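5-ketofructose reductase (Gluconobacter sp., PDB 7COK) reduces 5-ketofructose, most likely to fructose with a nicotinamide cofactor, and represents a novel class within the shikimate dehydrogenase family. Local coordinates at the interface of chains A and B. Coordinates in Å, arbitrary orientation; residue numbers count along the deposited sequence, not the author numbering. Chains: chain A/B, 5-ketofructose reductase.

The interface of chains A and B. Residues chain A 42-46; chain B 7, 10, 59-61.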
loop_
_atom_site.group_PDB
_atom_site.type_symbol
_atom_site.label_atom_id
_atom_site.label_comp_id
_atom_site.label_asym_id
_atom_site.label_seq_id
_atom_site.Cartn_x
_atom_site.Cartn_y
_atom_site.Cartn_z
ATOM N N ASN A 42 -3.428 2.579 -4.666
ATOM C CA ASN A 42 -4.599 3.328 -5.117
ATOM C C ASN A 42 -5.763 3.087 -4.158
ATOM O O ASN A 42 -6.355 1.994 -4.121
ATOM C CB ASN A 42 -4.958 2.853 -6.530
ATOM C CG ASN A 42 -6.077 3.668 -7.168
ATOM O OD1 ASN A 42 -6.229 4.842 -6.890
ATOM N ND2 ASN A 42 -6.833 3.038 -8.071
ATOM N N CYS A 43 -6.060 4.097 -3.342
ATOM C CA CYS A 43 -7.054 3.974 -2.257
ATOM C C CYS A 43 -8.327 4.742 -2.541
ATOM O O CYS A 43 -8.285 5.869 -3.014
ATOM C CB CYS A 43 -6.482 4.517 -0.955
ATOM S SG CYS A 43 -4.957 3.725 -0.404
ATOM N N ASP A 44 -9.457 4.115 -2.214
ATOM C CA ASP A 44 -10.710 4.796 -2.333
ATOM C C ASP A 44 -11.031 5.418 -0.985
ATOM O O ASP A 44 -11.400 4.725 -0.037
ATOM C CB ASP A 44 -11.804 3.853 -2.802
ATOM C CG ASP A 44 -12.943 4.579 -3.421
ATOM O OD1 ASP A 44 -13.666 5.255 -2.671
ATOM O OD2 ASP A 44 -13.112 4.501 -4.650
ATOM N N VAL A 45 -10.866 6.734 -0.913
ATOM C CA VAL A 45 -10.965 7.455 0.350
ATOM C C VAL A 45 -12.136 8.423 0.234
ATOM O O VAL A 45 -12.170 9.261 -0.666
ATOM C CB VAL A 45 -9.659 8.241 0.651
ATOM C CG1 VAL A 45 -9.817 9.103 1.880
ATOM C CG2 VAL A 45 -8.471 7.305 0.842
ATOM N N LYS A 46 -13.100 8.298 1.145
ATOM C CA LYS A 46 -14.265 9.182 1.140
ATOM C C LYS A 46 -13.902 10.546 1.760
ATOM O O LYS A 46 -12.894 10.688 2.469
ATOM C CB LYS A 46 -15.454 8.513 1.857
ATOM C CG LYS A 46 -15.840 7.125 1.319
ATOM C CD LYS A 46 -15.987 7.100 -0.205
ATOM C CE LYS A 46 -16.384 5.730 -0.753
ATOM N NZ LYS A 46 -15.378 4.625 -0.603
ATOM N N ARG B 7 -8.493 -0.595 -8.609
ATOM C CA ARG B 7 -8.558 -0.683 -7.169
ATOM C C ARG B 7 -8.386 -2.133 -6.777
ATOM O O ARG B 7 -9.177 -2.990 -7.171
ATOM C CB ARG B 7 -9.864 -0.128 -6.636
ATOM C CG ARG B 7 -10.001 -0.230 -5.123
ATOM C CD ARG B 7 -11.439 -0.043 -4.697
ATOM N NE ARG B 7 -11.506 0.179 -3.256
ATOM C CZ ARG B 7 -12.603 0.518 -2.566
ATOM N NH1 ARG B 7 -13.787 0.690 -3.152
ATOM N NH2 ARG B 7 -12.516 0.696 -1.256
ATOM N N LEU B 10 -7.223 -4.144 -0.283
ATOM C CA LEU B 10 -6.046 -3.776 0.495
ATOM C C LEU B 10 -5.965 -4.521 1.826
ATOM O O LEU B 10 -6.923 -4.548 2.593
ATOM C CB LEU B 10 -5.949 -2.258 0.723
ATOM C CG LEU B 10 -5.815 -1.446 -0.575
ATOM C CD1 LEU B 10 -5.754 0.021 -0.189
ATOM C CD2 LEU B 10 -4.596 -1.844 -1.411
ATOM N N ALA B 59 -9.658 4.357 6.974
ATOM C CA ALA B 59 -9.972 5.438 6.015
ATOM C C ALA B 59 -9.614 5.063 4.578
ATOM O O ALA B 59 -10.233 5.556 3.630
ATOM C CB ALA B 59 -9.241 6.720 6.407
ATOM N N MET B 60 -8.596 4.217 4.430
ATOM C CA MET B 60 -8.165 3.738 3.106
ATOM C C MET B 60 -8.931 2.492 2.701
ATOM O O MET B 60 -8.683 1.906 1.659
ATOM C CB MET B 60 -6.673 3.444 3.109
ATOM C CG MET B 60 -5.806 4.662 3.274
ATOM S SD MET B 60 -4.095 4.121 3.367
ATOM C CE MET B 60 -3.301 5.467 4.244
ATOM N N GLU B 61 -9.856 2.073 3.561
ATOM C CA GLU B 61 -10.783 0.957 3.288
ATOM C C GLU B 61 -10.102 -0.388 3.071
ATOM O O GLU B 61 -10.554 -1.208 2.284
ATOM C CB GLU B 61 -11.816 1.295 2.203
ATOM C CG GLU B 61 -12.503 2.623 2.505
ATOM C CD GLU B 61 -13.644 2.987 1.588
ATOM O OE1 GLU B 61 -13.955 2.228 0.642
ATOM O OE2 GLU B 61 -14.222 4.075 1.839
HETATM O O HOH W 1 -9.469 1.521 -0.983
HETATM O O HOH W 2 -12.918 6.271 3.234
#
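At the apolar centre of this patch of the two-fold symmetric interface, probably that of a dimer, the thiol of A:Cys43, with SG anti to the carbonyl carbon (chi1 -58°), meets B:Leu10 on one flank and B:Met60 roughly at right angles to it. Its SG lies 3.8 Å from the methyl CD1 of B:Leu10 and 3.9 Å from the thioether SD of B:Met60, whose CB and CG also line it. The short cysteine, ending in polarisable sulfur, suits contact with a methyl of branched leucine and a flexible thioether. Bordering this centre, branched A:Val45 lays its methyl CG2 3.7 Å from the backbone carbonyl O of B:Ala59.

Further out, the methylene CB of A:Asp44 sits over the centre of one guanidinium face of extended B:Arg7, 3.4 Å above the plane; carboxylate and guanidinium planes are 24° apart. The flat cation can thus stack by its face while bonding by its edge.

At the rim, A:Lys46 crosses B:Glu61 at about a right angle. OE2 of B:Glu61 receives NZ of A:Lys46 on its syn lone pair (2.8 Å), and NZ also hydrogen-bonds OE1 of B:Glu61 at 3.1 Å. Bent at chi2 and chi4, the long lysine spans two carboxylates, its NZ also bridging to OD1 of A:Asp44 from above the carboxylate plane. Within chain B, NH2 of B:Arg7 makes a salt bridge with OE1 of B:Glu61 at 2.8 Å, from above the carboxylate plane; glutamate thus offers two oxygens to two cations, and alternating charges probably offset the carboxylates' repulsion. One water joins N of A:Asp44 to O of B:Met60 and NH2 of B:Arg7; another joins N of A:Lys46 to O of B:Ala59 and OE2 of B:Glu61.

In the fold, the end of strand 38-44 and the following loop of chain A face strand 9-15, its preceding loop, the end of helix 50-59 and the loop after it in chain B, where B:Glu61 is left-handed (phi 62°).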